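Local coordinates for putative transcriptional coactivator P15 (Enterobacteria phage t5, PDB 4BG7), which probably binds DNA as a phage homolog of the eukaryotic transcription coactivator PC4 and is implicated in recombination-dependent DNA replication, at residues A[4-15]-A[33-44]. Sequence-based numbering, arbitrary orientation.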
ATOM      1  N   GLN A   4      14.642   4.576  -0.544  1.00 38.18           N
ATOM      2  CA  GLN A   4      14.144   5.766   0.181  1.00 37.65           C
ATOM      3  C   GLN A   4      12.606   5.901   0.115  1.00 32.10           C
ATOM      4  O   GLN A   4      12.031   5.331  -0.774  1.00 33.14           O
ATOM      5  CB  GLN A   4      14.748   7.003  -0.476  1.00 42.68           C
ATOM      6  CG  GLN A   4      14.016   7.410  -1.735  1.00 48.13           C
ATOM      7  CD  GLN A   4      14.826   8.241  -2.692  1.00 54.58           C
ATOM      8  OE1 GLN A   4      15.962   7.900  -3.018  1.00 53.00           O
ATOM      9  NE2 GLN A   4      14.223   9.319  -3.193  1.00 51.06           N
ATOM     10  N   VAL A   5      11.991   6.698   1.002  1.00 33.38           N
ATOM     11  CA  VAL A   5      10.552   7.059   0.912  1.00 36.02           C
ATOM     12  C   VAL A   5      10.373   8.466   0.287  1.00 35.07           C
ATOM     13  O   VAL A   5      11.138   9.411   0.562  1.00 31.51           O
ATOM     14  CB  VAL A   5       9.812   6.974   2.281  1.00 36.59           C
ATOM     15  CG1 VAL A   5       8.397   7.609   2.226  1.00 33.75           C
ATOM     16  CG2 VAL A   5       9.729   5.524   2.771  1.00 30.48           C
ATOM     17  N   ASN A   6       9.405   8.572  -0.616  1.00 32.94           N
ATOM     18  CA  ASN A   6       9.089   9.842  -1.250  1.00 31.39           C
ATOM     19  C   ASN A   6       7.796  10.380  -0.712  1.00 29.10           C
ATOM     20  O   ASN A   6       6.829   9.610  -0.587  1.00 26.86           O
ATOM     21  CB  ASN A   6       9.011   9.675  -2.760  1.00 31.54           C
ATOM     22  CG  ASN A   6      10.188   8.942  -3.308  1.00 33.77           C
ATOM     23  OD1 ASN A   6      11.270   9.451  -3.281  1.00 35.33           O
ATOM     24  ND2 ASN A   6       9.979   7.706  -3.763  1.00 30.66           N
ATOM     25  N   GLN A   7       7.786  11.709  -0.424  1.00 28.83           N
ATOM     26  CA  GLN A   7       6.657  12.373   0.258  1.00 28.65           C
ATOM     27  C   GLN A   7       5.765  13.088  -0.737  1.00 25.39           C
ATOM     28  O   GLN A   7       4.737  13.690  -0.373  1.00 26.69           O
ATOM     29  CB  GLN A   7       7.150  13.227   1.447  1.00 33.20           C
ATOM     30  CG  GLN A   7       7.798  12.353   2.545  1.00 38.00           C
ATOM     31  CD  GLN A   7       8.420  13.184   3.693  1.00 42.06           C
ATOM     32  OE1 GLN A   7       9.633  13.249   3.851  1.00 47.61           O
ATOM     33  NE2 GLN A   7       7.583  13.850   4.449  1.00 50.34           N
ATOM     34  N   ASN A   8       6.136  12.938  -2.016  1.00 25.78           N
ATOM     35  CA  ASN A   8       5.384  13.402  -3.155  1.00 24.98           C
ATOM     36  C   ASN A   8       5.899  12.690  -4.437  1.00 22.02           C
ATOM     37  O   ASN A   8       6.831  11.855  -4.399  1.00 24.36           O
ATOM     38  CB  ASN A   8       5.439  14.911  -3.272  1.00 26.34           C
ATOM     39  CG  ASN A   8       6.825  15.422  -3.599  1.00 30.18           C
ATOM     40  OD1 ASN A   8       7.407  15.000  -4.571  1.00 27.84           O
ATOM     41  ND2 ASN A   8       7.320  16.395  -2.827  1.00 35.11           N
ATOM     42  N   TYR A   9       5.207  12.967  -5.539  1.00 21.48           N
ATOM     43  CA  TYR A   9       5.556  12.380  -6.804  1.00 21.96           C
ATOM     44  C   TYR A   9       6.278  13.300  -7.790  1.00 24.33           C
ATOM     45  O   TYR A   9       6.338  12.994  -8.986  1.00 20.83           O
ATOM     46  CB  TYR A   9       4.306  11.817  -7.455  1.00 23.69           C
ATOM     47  CG  TYR A   9       3.964  10.406  -6.962  1.00 23.38           C
ATOM     48  CD1 TYR A   9       3.155  10.175  -5.802  1.00 23.66           C
ATOM     49  CD2 TYR A   9       4.385   9.309  -7.677  1.00 23.00           C
ATOM     50  CE1 TYR A   9       2.854   8.882  -5.384  1.00 22.25           C
ATOM     51  CE2 TYR A   9       4.054   8.012  -7.259  1.00 22.13           C
ATOM     52  CZ  TYR A   9       3.281   7.808  -6.109  1.00 21.64           C
ATOM     53  OH  TYR A   9       3.046   6.443  -5.813  1.00 22.81           O
ATOM     54  N   GLU A  10       6.852  14.398  -7.290  1.00 25.08           N
ATOM     55  CA  GLU A  10       7.737  15.230  -8.127  1.00 28.41           C
ATOM     56  C   GLU A  10       8.867  14.430  -8.765  1.00 26.66           C
ATOM     57  O   GLU A  10       9.631  13.740  -8.088  1.00 27.08           O
ATOM     58  CB  GLU A  10       8.280  16.423  -7.322  1.00 31.93           C
ATOM     59  CG  GLU A  10       7.141  17.296  -6.834  1.00 39.75           C
ATOM     60  CD  GLU A  10       7.513  18.689  -6.377  1.00 48.74           C
ATOM     61  OE1 GLU A  10       8.698  19.099  -6.491  1.00 49.10           O
ATOM     62  OE2 GLU A  10       6.567  19.351  -5.890  1.00 44.79           O
ATOM     63  N   GLY A  11       8.966  14.520 -10.085  1.00 30.05           N
ATOM     64  CA  GLY A  11       9.999  13.806 -10.837  1.00 32.88           C
ATOM     65  C   GLY A  11       9.673  12.334 -11.162  1.00 34.86           C
ATOM     66  O   GLY A  11      10.468  11.661 -11.798  1.00 36.66           O
ATOM     67  N   HIS A  12       8.515  11.832 -10.729  1.00 30.77           N
ATOM     68  CA  HIS A  12       8.161  10.427 -10.960  1.00 27.52           C
ATOM     69  C   HIS A  12       7.383  10.329 -12.212  1.00 27.68           C
ATOM     70  O   HIS A  12       6.525  11.175 -12.496  1.00 26.86           O
ATOM     71  CB  HIS A  12       7.254   9.886  -9.823  1.00 23.99           C
ATOM     72  CG  HIS A  12       7.970   9.597  -8.541  1.00 23.67           C
ATOM     73  ND1 HIS A  12       8.060   8.343  -8.035  1.00 23.28           N
ATOM     74  CD2 HIS A  12       8.636  10.439  -7.638  1.00 22.08           C
ATOM     75  CE1 HIS A  12       8.761   8.370  -6.913  1.00 24.67           C
ATOM     76  NE2 HIS A  12       9.097   9.655  -6.641  1.00 24.45           N
ATOM     77  N   VAL A  13       7.577   9.228 -12.914  1.00 28.52           N
ATOM     78  CA  VAL A  13       6.744   8.861 -14.043  1.00 26.73           C
ATOM     79  C   VAL A  13       6.086   7.479 -13.716  1.00 23.90           C
ATOM     80  O   VAL A  13       6.795   6.542 -13.405  1.00 27.66           O
ATOM     81  CB  VAL A  13       7.598   8.783 -15.374  1.00 28.31           C
ATOM     82  CG1 VAL A  13       6.833   8.076 -16.461  1.00 29.74           C
ATOM     83  CG2 VAL A  13       8.046  10.192 -15.839  1.00 31.85           C
ATOM     84  N   ASP A  14       4.782   7.383 -13.872  1.00 25.00           N
ATOM     85  CA  ASP A  14       4.050   6.143 -13.643  1.00 26.76           C
ATOM     86  C   ASP A  14       4.388   5.101 -14.714  1.00 32.90           C
ATOM     87  O   ASP A  14       4.415   5.373 -15.935  1.00 34.49           O
ATOM     88  CB  ASP A  14       2.550   6.352 -13.732  1.00 27.11           C
ATOM     89  CG  ASP A  14       1.981   7.107 -12.579  1.00 25.12           C
ATOM     90  OD1 ASP A  14       2.710   7.504 -11.648  1.00 27.68           O
ATOM     91  OD2 ASP A  14       0.768   7.282 -12.630  1.00 28.82           O
ATOM     92  N   ASP A  15       4.600   3.894 -14.252  1.00 30.66           N
ATOM     93  CA  ASP A  15       4.676   2.707 -15.105  1.00 32.47           C
ATOM     94  C   ASP A  15       3.454   1.803 -14.961  1.00 32.09           C
ATOM     95  O   ASP A  15       3.072   1.160 -15.936  1.00 31.50           O
ATOM     96  CB  ASP A  15       5.906   1.935 -14.764  1.00 36.57           C
ATOM     97  CG  ASP A  15       7.129   2.637 -15.186  1.00 46.01           C
ATOM     98  OD1 ASP A  15       7.076   3.530 -16.110  1.00 48.07           O
ATOM     99  OD2 ASP A  15       8.162   2.325 -14.568  1.00 52.12           O
ATOM    100  N   SER A  33       6.017   3.613 -10.023  1.00 23.98           N
ATOM    101  CA  SER A  33       6.626   4.768 -10.695  1.00 22.87           C
ATOM    102  C   SER A  33       8.139   4.628 -10.722  1.00 24.95           C
ATOM    103  O   SER A  33       8.723   3.912  -9.913  1.00 23.85           O
ATOM    104  CB  SER A  33       6.220   6.037  -9.961  1.00 24.62           C
ATOM    105  OG  SER A  33       6.659   6.104  -8.610  1.00 22.00           O
ATOM    106  N   GLU A  34       8.754   5.337 -11.666  1.00 26.43           N
ATOM    107  CA  GLU A  34      10.218   5.352 -11.785  1.00 26.42           C
ATOM    108  C   GLU A  34      10.657   6.780 -11.431  1.00 27.08           C
ATOM    109  O   GLU A  34      10.040   7.747 -11.895  1.00 23.77           O
ATOM    110  CB  GLU A  34      10.648   5.002 -13.175  1.00 28.80           C
ATOM    111  CG  GLU A  34      12.164   4.856 -13.216  1.00 31.40           C
ATOM    112  CD  GLU A  34      12.685   4.521 -14.600  1.00 37.67           C
ATOM    113  OE1 GLU A  34      11.895   4.108 -15.479  1.00 37.18           O
ATOM    114  OE2 GLU A  34      13.890   4.725 -14.781  1.00 42.45           O
ATOM    115  N   PHE A  35      11.722   6.872 -10.631  1.00 27.48           N
ATOM    116  CA  PHE A  35      12.327   8.151 -10.195  1.00 32.16           C
ATOM    117  C   PHE A  35      13.845   7.865  -9.938  1.00 31.60           C
ATOM    118  O   PHE A  35      14.153   6.955  -9.152  1.00 34.40           O
ATOM    119  CB  PHE A  35      11.679   8.562  -8.873  1.00 31.45           C
ATOM    120  CG  PHE A  35      12.321   9.762  -8.207  1.00 35.97           C
ATOM    121  CD1 PHE A  35      12.228  11.023  -8.782  1.00 34.33           C
ATOM    122  CD2 PHE A  35      13.007   9.623  -7.035  1.00 36.12           C
ATOM    123  CE1 PHE A  35      12.824  12.132  -8.179  1.00 34.71           C
ATOM    124  CE2 PHE A  35      13.621  10.723  -6.441  1.00 42.12           C
ATOM    125  CZ  PHE A  35      13.520  11.976  -7.028  1.00 36.45           C
ATOM    126  N   ARG A  36      14.762   8.535 -10.647  1.00 39.07           N
ATOM    127  CA  ARG A  36      16.233   8.505 -10.281  1.00 38.20           C
ATOM    128  C   ARG A  36      16.738   7.096 -10.406  1.00 38.28           C
ATOM    129  O   ARG A  36      17.401   6.571  -9.520  1.00 38.13           O
ATOM    130  CB  ARG A  36      16.465   9.054  -8.834  1.00 45.42           C
ATOM    131  CG  ARG A  36      17.926   9.251  -8.344  1.00 56.84           C
ATOM    132  CD  ARG A  36      18.101   9.217  -6.792  1.00 54.12           C
ATOM    133  NE  ARG A  36      17.371  10.300  -6.140  1.00 48.22           N
ATOM    134  CZ  ARG A  36      17.044  10.390  -4.846  1.00 50.48           C
ATOM    135  NH1 ARG A  36      17.403   9.461  -3.947  1.00 53.26           N
ATOM    136  NH2 ARG A  36      16.351  11.441  -4.436  1.00 40.24           N
ATOM    137  N   GLY A  37      16.347   6.460 -11.498  1.00 35.71           N
ATOM    138  CA  GLY A  37      16.832   5.139 -11.811  1.00 39.70           C
ATOM    139  C   GLY A  37      16.208   3.969 -11.065  1.00 38.73           C
ATOM    140  O   GLY A  37      16.635   2.868 -11.278  1.00 36.90           O
ATOM    141  N   ASN A  38      15.199   4.208 -10.203  1.00 32.68           N
ATOM    142  CA  ASN A  38      14.676   3.189  -9.311  1.00 31.15           C
ATOM    143  C   ASN A  38      13.152   3.153  -9.348  1.00 30.25           C
ATOM    144  O   ASN A  38      12.517   4.130  -9.696  1.00 28.00           O
ATOM    145  CB  ASN A  38      15.188   3.485  -7.911  1.00 31.91           C
ATOM    146  CG  ASN A  38      16.717   3.371  -7.842  1.00 38.31           C
ATOM    147  OD1 ASN A  38      17.295   2.320  -8.116  1.00 44.21           O
ATOM    148  ND2 ASN A  38      17.359   4.477  -7.583  1.00 44.44           N
ATOM    149  N   LEU A  39      12.586   1.997  -9.018  1.00 29.47           N
ATOM    150  CA  LEU A  39      11.120   1.833  -8.967  1.00 26.19           C
ATOM    151  C   LEU A  39      10.612   1.987  -7.537  1.00 21.91           C
ATOM    152  O   LEU A  39      11.219   1.529  -6.603  1.00 23.60           O
ATOM    153  CB  LEU A  39      10.699   0.450  -9.533  1.00 26.38           C
ATOM    154  CG  LEU A  39      10.994   0.320 -11.030  1.00 28.89           C
ATOM    155  CD1 LEU A  39      10.596  -1.072 -11.488  1.00 26.45           C
ATOM    156  CD2 LEU A  39      10.278   1.384 -11.870  1.00 31.10           C
ATOM    157  N   TYR A  40       9.410   2.551  -7.430  1.00 23.42           N
ATOM    158  CA  TYR A  40       8.706   2.789  -6.202  1.00 21.65           C
ATOM    159  C   TYR A  40       7.267   2.360  -6.342  1.00 22.29           C
ATOM    160  O   TYR A  40       6.695   2.416  -7.456  1.00 23.99           O
ATOM    161  CB  TYR A  40       8.690   4.306  -5.935  1.00 22.59           C
ATOM    162  CG  TYR A  40      10.093   4.765  -5.699  1.00 22.37           C
ATOM    163  CD1 TYR A  40      10.641   4.713  -4.445  1.00 24.28           C
ATOM    164  CD2 TYR A  40      10.872   5.162  -6.751  1.00 23.98           C
ATOM    165  CE1 TYR A  40      11.986   5.074  -4.237  1.00 28.73           C
ATOM    166  CE2 TYR A  40      12.192   5.591  -6.553  1.00 29.33           C
ATOM    167  CZ  TYR A  40      12.754   5.518  -5.320  1.00 26.83           C
ATOM    168  OH  TYR A  40      14.080   5.931  -5.140  1.00 30.41           O
ATOM    169  N   MET A  41       6.705   1.889  -5.224  1.00 23.12           N
ATOM    170  CA  MET A  41       5.269   1.647  -5.135  1.00 22.29           C
ATOM    171  C   MET A  41       4.655   2.547  -4.095  1.00 20.97           C
ATOM    172  O   MET A  41       5.220   2.805  -3.048  1.00 23.99           O
ATOM    173  CB  MET A  41       4.882   0.176  -4.827  1.00 25.50           C
ATOM    174  CG  MET A  41       5.541  -0.444  -3.634  1.00 28.62           C
ATOM    175  SD  MET A  41       4.805  -2.038  -3.142  1.00 30.73           S
ATOM    176  CE  MET A  41       6.089  -2.565  -2.045  1.00 31.96           C
ATOM    177  N   GLY A  42       3.447   3.004  -4.386  1.00 22.11           N
ATOM    178  CA  GLY A  42       2.754   3.883  -3.452  1.00 20.79           C
ATOM    179  C   GLY A  42       1.370   4.302  -3.904  1.00 20.76           C
ATOM    180  O   GLY A  42       0.750   3.641  -4.741  1.00 19.83           O
ATOM    181  N   ILE A  43       0.893   5.417  -3.365  1.00 19.88           N
ATOM    182  CA  ILE A  43      -0.418   5.911  -3.754  1.00 20.68           C
ATOM    183  C   ILE A  43      -0.263   7.299  -4.367  1.00 21.58           C
ATOM    184  O   ILE A  43       0.288   8.156  -3.722  1.00 21.76           O
ATOM    185  CB  ILE A  43      -1.297   6.015  -2.514  1.00 22.22           C
ATOM    186  CG1 ILE A  43      -1.682   4.633  -2.008  1.00 21.42           C
ATOM    187  CG2 ILE A  43      -2.520   6.890  -2.776  1.00 27.53           C
ATOM    188  CD1 ILE A  43      -2.231   3.567  -2.933  1.00 19.72           C
ATOM    189  N   ARG A  44      -0.664   7.477  -5.624  1.00 20.03           N
ATOM    190  CA  ARG A  44      -0.680   8.812  -6.245  1.00 22.17           C
ATOM    191  C   ARG A  44      -2.108   9.283  -6.267  1.00 24.60           C
ATOM    192  O   ARG A  44      -3.008   8.506  -6.628  1.00 28.33           O
ATOM    193  CB  ARG A  44      -0.166   8.755  -7.692  1.00 20.08           C
ATOM    194  CG  ARG A  44      -0.097  10.136  -8.318  1.00 18.99           C
ATOM    195  CD  ARG A  44       0.071  10.090  -9.803  1.00 21.17           C
ATOM    196  NE  ARG A  44       1.442   9.772 -10.272  1.00 22.10           N
ATOM    197  CZ  ARG A  44       2.410  10.648 -10.500  1.00 23.08           C
ATOM    198  NH1 ARG A  44       2.249  11.921 -10.211  1.00 23.03           N
ATOM    199  NH2 ARG A  44       3.573  10.204 -10.995  1.00 27.69           N
TER
HETATM  200  O   HOH W   1       4.906   4.875  -6.831  1.00 25.00           O
HETATM  201  O   HOH W   2       4.502  13.537 -10.895  1.00 28.63           O
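Asp-14 OD1 takes two bonds from one guanidinium group. Arg-44 NE and Arg-44 NH2 each lie 2.9 Å from Asp-14 OD1, a side-on salt bridge in which both nitrogens meet a single oxygen from the same face of the carboxylate. The arginine chain bends at its third torsion (chi3 -77°), and the guanidinium comes beside CB and CD2 of Tyr-9, its plane tilted 36° from the ring. Tyr-9 CD2 sits 3.5 Å above the guanidinium plane, and Arg-44 CB packs over the phenol ring in a CH-pi contact. Arg-44 NH1 is hydrogen-bonded to Thr-57 O and to a water that also donates to Tyr-9 O. These several bonds fix the rotation of the guanidinium. A second water joins Tyr-9 OH to Ser-33 OG.

Val-13 and Glu-34 form an antiparallel hydrogen-bonded pair, where strand 13-23 meets strand 26-35 in the four-stranded antiparallel sheet of this PC4-like fold. Asp-14 and Ser-33 make the non-hydrogen-bonded pair beside it. The loop ahead of Val-13 folds back across the next hairpin, whose strands 26-35 and 38-48 are linked by a type I' turn.

His-12 ND1 shares a 2.7 Å hydrogen bond with Ser-33 OG, which approaches at the imidazole edge. Phe-35 CB lies over the centre of the same ring, and the His-12 and Phe-35 rings are nearly parallel (3°) but slid so far that they barely overlap. The imidazole meets Tyr-40 in an offset edge-to-face pair, and the three rings form an aromatic cluster. Asn-6 ND2 rests over the Tyr-40 ring, 3.1 Å from Tyr-40 CD1, and is hydrogen-bonded to Ser-62 OG. Asn-6 OD1 accepts from Gln-4 NE2, at the Phe-35 ring edge.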